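Local coordinates for nucleoprotein (Rift valley fever virus, PDB 3OV9) that encapsidates the viral genomic RNA, binding single-stranded nucleic acid with high affinity and assembling into ring-shaped hexamers that build the nucleocapsid, at residues I165-S170 and Q239-A244. Numbering follows the deposited sequence.
Sequences ILDAHS and QAYKTA
Ser170, whose CB lies on the ring of Tyr241, is tied back to its own helix by two bonds to Leu166 O: its OG and its N each stand 2.8 Å from that oxygen and reach it from opposite faces of the carbonyl plane. The chi1 of -66° sets Ser170 OG beside its backbone N, turned back to Leu166 O, and it is CB that meets the aromatic face in a CH-pi contact, 3.7 Å from the Tyr241 ring centroid. The tyrosine swings CG anti to its backbone N (chi1 -176°), which carries the ring across helix 159-180. At the root of the side chain Tyr241 CB rests 3.4 Å from Asp167 O, while CE1 lies 3.5 Å from Ser170 O. The Asp167 side chain crosses that of Tyr241 at about a right angle, its carboxylate moderately tilted against the ring, with Asp167 OD1 4.1 Å from Tyr241 CD2. Lys242 only skirts the contact, its NZ 5.4 Å from Asp167 OD2, too far for a salt bridge, though the opposite charges may attract weakly. Lys189 makes a cation-pi contact with the tyrosine ring and bonds to Tyr241 O. No hydrogen bond links the two segments; the axes of 165-170 and 239-243 approach to 8.1 Å and cross at 63°, and so the C-terminal helix 232-243 packs on helix 159-180 in the orthogonal bundle.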
loop_
_atom_site.group_PDB
_atom_site.type_symbol
_atom_site.label_atom_id
_atom_site.label_comp_id
_atom_site.label_asym_id
_atom_site.label_seq_id
_atom_site.Cartn_x
_atom_site.Cartn_y
_atom_site.Cartn_z
ATOM N N ILE A 165 33.440 -19.048 18.500
ATOM C CA ILE A 165 32.667 -18.501 19.621
ATOM C C ILE A 165 31.541 -17.597 19.116
ATOM O O ILE A 165 30.395 -17.719 19.556
ATOM C CB ILE A 165 33.582 -17.740 20.636
ATOM C CG1 ILE A 165 34.428 -18.722 21.463
ATOM C CG2 ILE A 165 32.772 -16.797 21.544
ATOM C CD1 ILE A 165 33.669 -19.513 22.534
ATOM N N LEU A 166 31.875 -16.711 18.178
ATOM C CA LEU A 166 30.914 -15.750 17.639
ATOM C C LEU A 166 29.867 -16.395 16.733
ATOM O O LEU A 166 28.691 -16.046 16.814
ATOM C CB LEU A 166 31.626 -14.592 16.929
ATOM C CG LEU A 166 32.411 -13.635 17.838
ATOM C CD1 LEU A 166 33.092 -12.548 17.024
ATOM C CD2 LEU A 166 31.521 -13.020 18.918
ATOM N N ASP A 167 30.291 -17.341 15.893
ATOM C CA ASP A 167 29.365 -18.097 15.045
ATOM C C ASP A 167 28.368 -18.888 15.896
ATOM O O ASP A 167 27.165 -18.878 15.618
ATOM C CB ASP A 167 30.119 -19.039 14.096
ATOM C CG ASP A 167 30.805 -18.307 12.942
ATOM O OD1 ASP A 167 30.537 -17.107 12.717
ATOM O OD2 ASP A 167 31.617 -18.951 12.245
ATOM N N ALA A 168 28.872 -19.559 16.934
ATOM C CA ALA A 168 28.029 -20.309 17.871
ATOM C C ALA A 168 26.995 -19.408 18.547
ATOM O O ALA A 168 25.820 -19.763 18.633
ATOM C CB ALA A 168 28.882 -21.020 18.918
ATOM N N HIS A 169 27.445 -18.245 19.017
ATOM C CA HIS A 169 26.574 -17.236 19.627
ATOM C C HIS A 169 25.559 -16.701 18.615
ATOM O O HIS A 169 24.396 -16.469 18.958
ATOM C CB HIS A 169 27.429 -16.099 20.212
ATOM C CG HIS A 169 26.643 -14.943 20.761
ATOM N ND1 HIS A 169 25.648 -15.090 21.704
ATOM C CD2 HIS A 169 26.735 -13.615 20.518
ATOM C CE1 HIS A 169 25.150 -13.904 22.006
ATOM N NE2 HIS A 169 25.792 -12.991 21.299
ATOM N N SER A 170 26.004 -16.530 17.371
ATOM C CA SER A 170 25.154 -16.014 16.291
ATOM C C SER A 170 23.997 -16.951 15.927
ATOM O O SER A 170 22.964 -16.492 15.424
ATOM C CB SER A 170 25.989 -15.681 15.053
ATOM O OG SER A 170 26.876 -14.601 15.313
ATOM N N GLN A 239 29.259 -24.772 13.464
ATOM C CA GLN A 239 28.951 -25.514 12.245
ATOM C C GLN A 239 27.465 -25.398 11.896
ATOM O O GLN A 239 27.109 -25.231 10.728
ATOM C CB GLN A 239 29.381 -26.983 12.388
ATOM C CG GLN A 239 28.917 -27.933 11.268
ATOM C CD GLN A 239 29.461 -27.579 9.887
ATOM O OE1 GLN A 239 28.800 -27.813 8.875
ATOM N NE2 GLN A 239 30.666 -27.025 9.839
ATOM N N ALA A 240 26.610 -25.468 12.915
ATOM C CA ALA A 240 25.167 -25.302 12.730
ATOM C C ALA A 240 24.807 -23.929 12.154
ATOM O O ALA A 240 23.903 -23.823 11.324
ATOM C CB ALA A 240 24.421 -25.558 14.036
ATOM N N TYR A 241 25.520 -22.886 12.581
ATOM C CA TYR A 241 25.299 -21.534 12.056
ATOM C C TYR A 241 25.692 -21.404 10.583
ATOM O O TYR A 241 25.022 -20.703 9.819
ATOM C CB TYR A 241 26.026 -20.478 12.899
ATOM C CG TYR A 241 25.752 -19.054 12.456
ATOM C CD1 TYR A 241 24.493 -18.478 12.633
ATOM C CD2 TYR A 241 26.751 -18.282 11.858
ATOM C CE1 TYR A 241 24.232 -17.175 12.225
ATOM C CE2 TYR A 241 26.499 -16.973 11.447
ATOM C CZ TYR A 241 25.239 -16.430 11.636
ATOM O OH TYR A 241 24.982 -15.139 11.234
ATOM N N LYS A 242 26.776 -22.077 10.197
ATOM C CA LYS A 242 27.247 -22.095 8.809
ATOM C C LYS A 242 26.175 -22.595 7.845
ATOM O O LYS A 242 25.978 -22.019 6.775
ATOM C CB LYS A 242 28.498 -22.967 8.671
ATOM C CG LYS A 242 29.792 -22.288 9.066
ATOM C CD LYS A 242 30.875 -23.312 9.356
ATOM C CE LYS A 242 32.142 -22.647 9.866
ATOM N NZ LYS A 242 33.175 -23.657 10.223
ATOM N N THR A 243 25.484 -23.663 8.240
ATOM C CA THR A 243 24.499 -24.320 7.381
ATOM C C THR A 243 23.062 -23.859 7.661
ATOM O O THR A 243 22.122 -24.297 6.992
ATOM C CB THR A 243 24.595 -25.864 7.487
ATOM O OG1 THR A 243 24.418 -26.270 8.848
ATOM C CG2 THR A 243 25.953 -26.356 6.991
ATOM N N ALA A 244 22.905 -22.966 8.638
ATOM C CA ALA A 244 21.594 -22.431 9.012
ATOM C C ALA A 244 21.007 -21.538 7.922
ATOM O O ALA A 244 21.743 -20.928 7.143
ATOM C CB ALA A 244 21.685 -21.669 10.329
#